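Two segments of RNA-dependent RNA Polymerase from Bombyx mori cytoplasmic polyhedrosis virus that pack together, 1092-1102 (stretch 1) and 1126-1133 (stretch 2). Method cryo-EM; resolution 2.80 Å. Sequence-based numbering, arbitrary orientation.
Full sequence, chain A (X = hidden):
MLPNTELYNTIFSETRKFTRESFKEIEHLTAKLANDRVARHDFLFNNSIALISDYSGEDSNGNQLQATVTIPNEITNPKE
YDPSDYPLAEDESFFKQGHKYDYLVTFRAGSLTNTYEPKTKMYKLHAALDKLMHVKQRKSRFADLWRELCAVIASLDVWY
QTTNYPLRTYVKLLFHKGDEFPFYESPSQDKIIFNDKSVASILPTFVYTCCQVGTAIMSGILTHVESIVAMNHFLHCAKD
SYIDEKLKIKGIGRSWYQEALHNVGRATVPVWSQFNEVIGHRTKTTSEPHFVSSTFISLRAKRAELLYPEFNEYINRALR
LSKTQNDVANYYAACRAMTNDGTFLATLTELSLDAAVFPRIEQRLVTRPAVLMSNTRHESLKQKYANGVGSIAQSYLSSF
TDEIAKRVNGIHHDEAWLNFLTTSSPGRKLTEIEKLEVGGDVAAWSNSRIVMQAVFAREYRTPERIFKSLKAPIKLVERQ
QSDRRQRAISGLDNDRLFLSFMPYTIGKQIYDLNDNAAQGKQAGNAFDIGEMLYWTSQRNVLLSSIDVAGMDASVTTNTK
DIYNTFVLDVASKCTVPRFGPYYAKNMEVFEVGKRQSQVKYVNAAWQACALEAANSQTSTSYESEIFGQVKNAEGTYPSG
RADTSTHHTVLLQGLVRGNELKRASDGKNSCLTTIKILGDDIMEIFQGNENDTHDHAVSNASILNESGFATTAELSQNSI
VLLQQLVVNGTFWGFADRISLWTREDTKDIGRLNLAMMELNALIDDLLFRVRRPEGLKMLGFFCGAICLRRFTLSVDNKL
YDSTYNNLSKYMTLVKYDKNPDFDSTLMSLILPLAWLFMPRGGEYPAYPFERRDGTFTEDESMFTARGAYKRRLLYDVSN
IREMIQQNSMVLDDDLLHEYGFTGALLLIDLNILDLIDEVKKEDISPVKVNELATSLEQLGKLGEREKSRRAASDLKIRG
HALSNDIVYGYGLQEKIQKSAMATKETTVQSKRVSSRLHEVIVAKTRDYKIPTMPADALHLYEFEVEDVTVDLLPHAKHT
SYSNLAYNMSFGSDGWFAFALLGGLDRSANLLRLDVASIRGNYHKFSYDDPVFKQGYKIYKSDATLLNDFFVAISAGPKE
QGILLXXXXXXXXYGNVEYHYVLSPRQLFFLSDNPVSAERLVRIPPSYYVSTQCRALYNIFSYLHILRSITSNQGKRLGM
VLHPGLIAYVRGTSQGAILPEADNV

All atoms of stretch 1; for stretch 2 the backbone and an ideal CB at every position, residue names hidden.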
# COMPACT_ATOMS: atom_id res chain seq x y z
N VAL A 1092 -20.09 10.23 -22.58
CA VAL A 1092 -20.72 11.35 -21.88
C VAL A 1092 -20.97 12.50 -22.85
O VAL A 1092 -22.11 12.94 -23.04
CB VAL A 1092 -19.85 11.82 -20.71
CG1 VAL A 1092 -20.53 12.96 -19.96
CG2 VAL A 1092 -19.52 10.67 -19.78
N PHE A 1093 -19.90 12.97 -23.51
CA PHE A 1093 -20.03 14.10 -24.42
C PHE A 1093 -20.84 13.74 -25.65
O PHE A 1093 -21.57 14.58 -26.17
CB PHE A 1093 -18.66 14.63 -24.85
CG PHE A 1093 -18.74 15.90 -25.66
CD1 PHE A 1093 -18.83 17.12 -25.02
CD2 PHE A 1093 -18.77 15.87 -27.05
CE1 PHE A 1093 -18.93 18.28 -25.74
CE2 PHE A 1093 -18.90 17.03 -27.77
CZ PHE A 1093 -18.96 18.24 -27.11
N LYS A 1094 -20.71 12.51 -26.14
CA LYS A 1094 -21.42 12.12 -27.36
C LYS A 1094 -22.92 12.06 -27.13
O LYS A 1094 -23.70 12.65 -27.90
CB LYS A 1094 -20.89 10.79 -27.88
CG LYS A 1094 -19.52 10.88 -28.50
CD LYS A 1094 -19.10 9.57 -29.12
CE LYS A 1094 -18.74 8.55 -28.06
NZ LYS A 1094 -18.22 7.30 -28.67
N GLN A 1095 -23.35 11.40 -26.05
CA GLN A 1095 -24.77 11.36 -25.72
C GLN A 1095 -25.29 12.74 -25.32
O GLN A 1095 -26.43 13.09 -25.65
CB GLN A 1095 -25.00 10.34 -24.61
CG GLN A 1095 -24.76 8.90 -25.06
CD GLN A 1095 -24.82 7.91 -23.92
OE1 GLN A 1095 -24.97 8.28 -22.76
NE2 GLN A 1095 -24.70 6.63 -24.25
N GLY A 1096 -24.45 13.56 -24.68
CA GLY A 1096 -24.86 14.91 -24.35
C GLY A 1096 -25.01 15.80 -25.56
O GLY A 1096 -25.88 16.66 -25.60
N TYR A 1097 -24.17 15.61 -26.57
CA TYR A 1097 -24.28 16.44 -27.76
C TYR A 1097 -25.44 15.97 -28.63
O TYR A 1097 -26.04 16.77 -29.35
CB TYR A 1097 -22.97 16.44 -28.54
CG TYR A 1097 -22.96 17.39 -29.71
CD1 TYR A 1097 -22.88 18.76 -29.51
CD2 TYR A 1097 -23.02 16.92 -31.01
CE1 TYR A 1097 -22.86 19.64 -30.57
CE2 TYR A 1097 -23.00 17.79 -32.08
CZ TYR A 1097 -22.92 19.14 -31.85
OH TYR A 1097 -22.91 20.01 -32.92
N LYS A 1098 -25.77 14.68 -28.55
CA LYS A 1098 -26.99 14.19 -29.20
C LYS A 1098 -28.24 14.79 -28.57
O LYS A 1098 -29.14 15.24 -29.28
CB LYS A 1098 -27.04 12.66 -29.15
CG LYS A 1098 -26.04 11.98 -30.06
CD LYS A 1098 -26.12 10.47 -29.94
CE LYS A 1098 -25.04 9.80 -30.77
NZ LYS A 1098 -25.28 10.01 -32.22
N ILE A 1099 -28.30 14.83 -27.24
CA ILE A 1099 -29.46 15.43 -26.59
C ILE A 1099 -29.39 16.96 -26.65
O ILE A 1099 -30.42 17.64 -26.49
CB ILE A 1099 -29.60 14.86 -25.16
CG1 ILE A 1099 -30.96 15.17 -24.53
CG2 ILE A 1099 -28.52 15.36 -24.26
CD1 ILE A 1099 -32.11 14.57 -25.24
N TYR A 1100 -28.22 17.53 -26.93
CA TYR A 1100 -28.10 18.97 -27.14
C TYR A 1100 -28.65 19.38 -28.50
O TYR A 1100 -29.36 20.38 -28.61
CB TYR A 1100 -26.63 19.38 -27.00
CG TYR A 1100 -26.32 20.83 -27.25
CD1 TYR A 1100 -26.64 21.80 -26.32
CD2 TYR A 1100 -25.69 21.22 -28.43
CE1 TYR A 1100 -26.34 23.13 -26.55
CE2 TYR A 1100 -25.39 22.54 -28.67
CZ TYR A 1100 -25.72 23.50 -27.73
OH TYR A 1100 -25.42 24.81 -27.98
N LYS A 1101 -28.32 18.62 -29.55
CA LYS A 1101 -28.86 18.90 -30.88
C LYS A 1101 -30.35 18.63 -30.97
O LYS A 1101 -31.02 19.20 -31.85
CB LYS A 1101 -28.11 18.09 -31.94
CG LYS A 1101 -26.64 18.42 -32.12
CD LYS A 1101 -26.40 19.70 -32.93
CE LYS A 1101 -26.05 20.90 -32.07
NZ LYS A 1101 -25.72 22.09 -32.91
N SER A 1102 -30.89 17.79 -30.10
CA SER A 1102 -32.32 17.56 -29.98
C SER A 1102 -32.97 18.62 -29.09
O SER A 1102 -32.39 19.70 -28.91
CB SER A 1102 -32.60 16.16 -29.43
OG SER A 1102 -32.15 15.17 -30.34
N UNK A 1126 -20.61 24.91 -22.18
CA UNK A 1126 -19.65 25.61 -23.03
C UNK A 1126 -18.88 24.64 -23.93
O UNK A 1126 -18.46 25.02 -25.02
CB UNK A 1126 -18.67 26.41 -22.17
N UNK A 1127 -18.73 23.39 -23.50
CA UNK A 1127 -18.11 22.37 -24.35
C UNK A 1127 -18.99 22.05 -25.55
O UNK A 1127 -18.48 21.91 -26.67
CB UNK A 1127 -17.84 21.10 -23.55
N UNK A 1128 -20.31 21.96 -25.35
CA UNK A 1128 -21.19 21.75 -26.50
C UNK A 1128 -21.20 22.96 -27.42
O UNK A 1128 -21.26 22.82 -28.65
CB UNK A 1128 -22.61 21.44 -26.03
N UNK A 1129 -21.15 24.17 -26.84
CA UNK A 1129 -21.14 25.38 -27.65
C UNK A 1129 -19.86 25.49 -28.46
O UNK A 1129 -19.86 26.03 -29.57
CB UNK A 1129 -21.31 26.62 -26.76
N UNK A 1130 -18.75 24.99 -27.92
CA UNK A 1130 -17.51 25.06 -28.68
C UNK A 1130 -17.38 23.90 -29.66
O UNK A 1130 -16.60 23.98 -30.61
CB UNK A 1130 -16.31 25.08 -27.73
N UNK A 1131 -18.12 22.81 -29.45
CA UNK A 1131 -18.10 21.78 -30.48
C UNK A 1131 -19.03 22.11 -31.64
O UNK A 1131 -18.75 21.72 -32.78
CB UNK A 1131 -18.48 20.43 -29.88
N UNK A 1132 -20.13 22.82 -31.37
CA UNK A 1132 -21.07 23.15 -32.44
C UNK A 1132 -20.51 24.20 -33.39
O UNK A 1132 -20.86 24.22 -34.57
CB UNK A 1132 -22.39 23.64 -31.85
N UNK A 1133 -19.65 25.08 -32.89
CA UNK A 1133 -18.98 26.09 -33.71
C UNK A 1133 -17.48 25.80 -33.70
O UNK A 1133 -16.85 25.87 -32.65
CB UNK A 1133 -19.27 27.50 -33.20

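The two helices cross at 75°, their axes 10.5 Å apart at closest approach, and stretch 1 presents three aromatic rings, Phe1093, Tyr1097 and Tyr1100, with Gly1096 between them.

Position 1126 is helical, and its ideal CB has nothing of stretch 1 within 5.5 Å. The contact therefore sets almost no condition here, and any helix-compatible residue would do. It is Arg1126, whose side chain, bent at chi3 (70°, p), stays clear of stretch 1.

At 1127 the CA-to-CB bond points sideways, yet the ideal CB already lies 3.7 Å from Phe1093 CE1. A small apolar side chain suits this spot, although a longer one directed past the ring is not excluded. The residue is Ala1127; its CB rests 3.8 Å from Phe1093 CE1, and its backbone O lies near the plane of that ring, 3.7 Å from Phe1093 CZ.

Position 1128 is the center of the contact. The CA of 1128 is 6.3 Å from Tyr1097 CA, and its CB points toward stretch 1, into a hollow lined by Phe1093, Gly1096, Tyr1097 and Tyr1100. The absence of a side chain at Gly1096 leaves the floor open, so a large apolar residue is expected: Leu, Met or Phe. Phe1128 fills the hollow as a knob. Its CE1 reaches the backbone, 3.4 Å from Gly1096 C and 3.3 Å from Tyr1097 N, and a CB on Gly1096 would fall 2.6 Å from Phe1128 CZ, a clash. Phe1128 CB sits over the face of the Tyr1100 ring in a CH-pi contact, 3.9 Å from Tyr1100 CD2. The Phe1128 and Tyr1100 rings are nearly parallel but slid apart, whereas Phe1093 meets Phe1128 obliquely, with Phe1093 CE1 3.5 Å from Phe1128 CD1.

At 1129 the CB points away, 4.7 Å from Tyr1100 OH, so small or polar residues are equally acceptable. Ala1129 makes only a loose contact, its CA 4.3 Å from Tyr1100 OH.

Position 1130 also points away and finds no neighbor in stretch 1; its choice is free. Tyr1130 turns its ring off in the t rotamer without touching stretch 1.

Position 1131 points toward stretch 1, its ideal CB 3.6 Å from Phe1093 CZ and 4.5 Å from Tyr1097 CE1. Two rings invite an apolar or aromatic partner, and Leu, Met, Phe or Tyr would be plausible. Tyr1131 makes edge-to-face pairs with both: the edge of Phe1093 meets its face, while its own edge meets the face of Tyr1097, with Tyr1131 CD2 3.6 Å from Tyr1097 CZ.

At 1132 the ideal CB is 3.8 Å from both Tyr1097 OH and Lys1101 NZ. This polar setting favors Ser, Thr or Asn, and an acid could answer the lysine. Ser1132 makes no hydrogen bond across the contact; its OG instead donates to Ala1129 O, 3.1 Å away, within its own helix.

Position 1133 leaves helical phi/psi, and its sideways CB meets nothing of stretch 1. Many residues would serve; it is Leu1133.

Stretch 2 (1126-1133) RAFAYYSL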
# COMPACT_ATOMS: atom_id res chain seq x y z
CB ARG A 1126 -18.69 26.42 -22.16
CG ARG A 1126 -19.38 27.56 -21.44
CD ARG A 1126 -18.44 28.33 -20.53
NE ARG A 1126 -17.46 29.12 -21.28
CZ ARG A 1126 -16.48 29.80 -20.71
NH1 ARG A 1126 -16.34 29.80 -19.39
NH2 ARG A 1126 -15.63 30.50 -21.46
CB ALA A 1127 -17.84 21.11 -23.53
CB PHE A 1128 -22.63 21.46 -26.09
CG PHE A 1128 -22.78 20.25 -25.24
CD1 PHE A 1128 -22.31 19.03 -25.68
CD2 PHE A 1128 -23.50 20.31 -24.07
CE1 PHE A 1128 -22.45 17.91 -24.90
CE2 PHE A 1128 -23.68 19.20 -23.31
CZ PHE A 1128 -23.14 18.00 -23.72
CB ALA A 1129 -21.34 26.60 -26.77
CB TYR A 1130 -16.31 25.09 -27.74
CG TYR A 1130 -15.04 25.53 -28.44
CD1 TYR A 1130 -14.83 26.87 -28.73
CD2 TYR A 1130 -14.08 24.61 -28.82
CE1 TYR A 1130 -13.69 27.28 -29.38
CE2 TYR A 1130 -12.94 25.02 -29.46
CZ TYR A 1130 -12.74 26.35 -29.73
OH TYR A 1130 -11.59 26.74 -30.38
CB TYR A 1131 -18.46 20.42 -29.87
CG TYR A 1131 -18.28 19.26 -30.82
CD1 TYR A 1131 -17.01 18.77 -31.11
CD2 TYR A 1131 -19.37 18.65 -31.43
CE1 TYR A 1131 -16.84 17.70 -31.96
CE2 TYR A 1131 -19.20 17.59 -32.29
CZ TYR A 1131 -17.93 17.12 -32.55
OH TYR A 1131 -17.75 16.06 -33.41
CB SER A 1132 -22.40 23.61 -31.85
OG SER A 1132 -22.24 24.83 -31.14
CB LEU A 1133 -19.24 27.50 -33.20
CG LEU A 1133 -20.66 28.05 -33.31
CD1 LEU A 1133 -20.72 29.41 -32.66
CD2 LEU A 1133 -21.08 28.12 -34.77
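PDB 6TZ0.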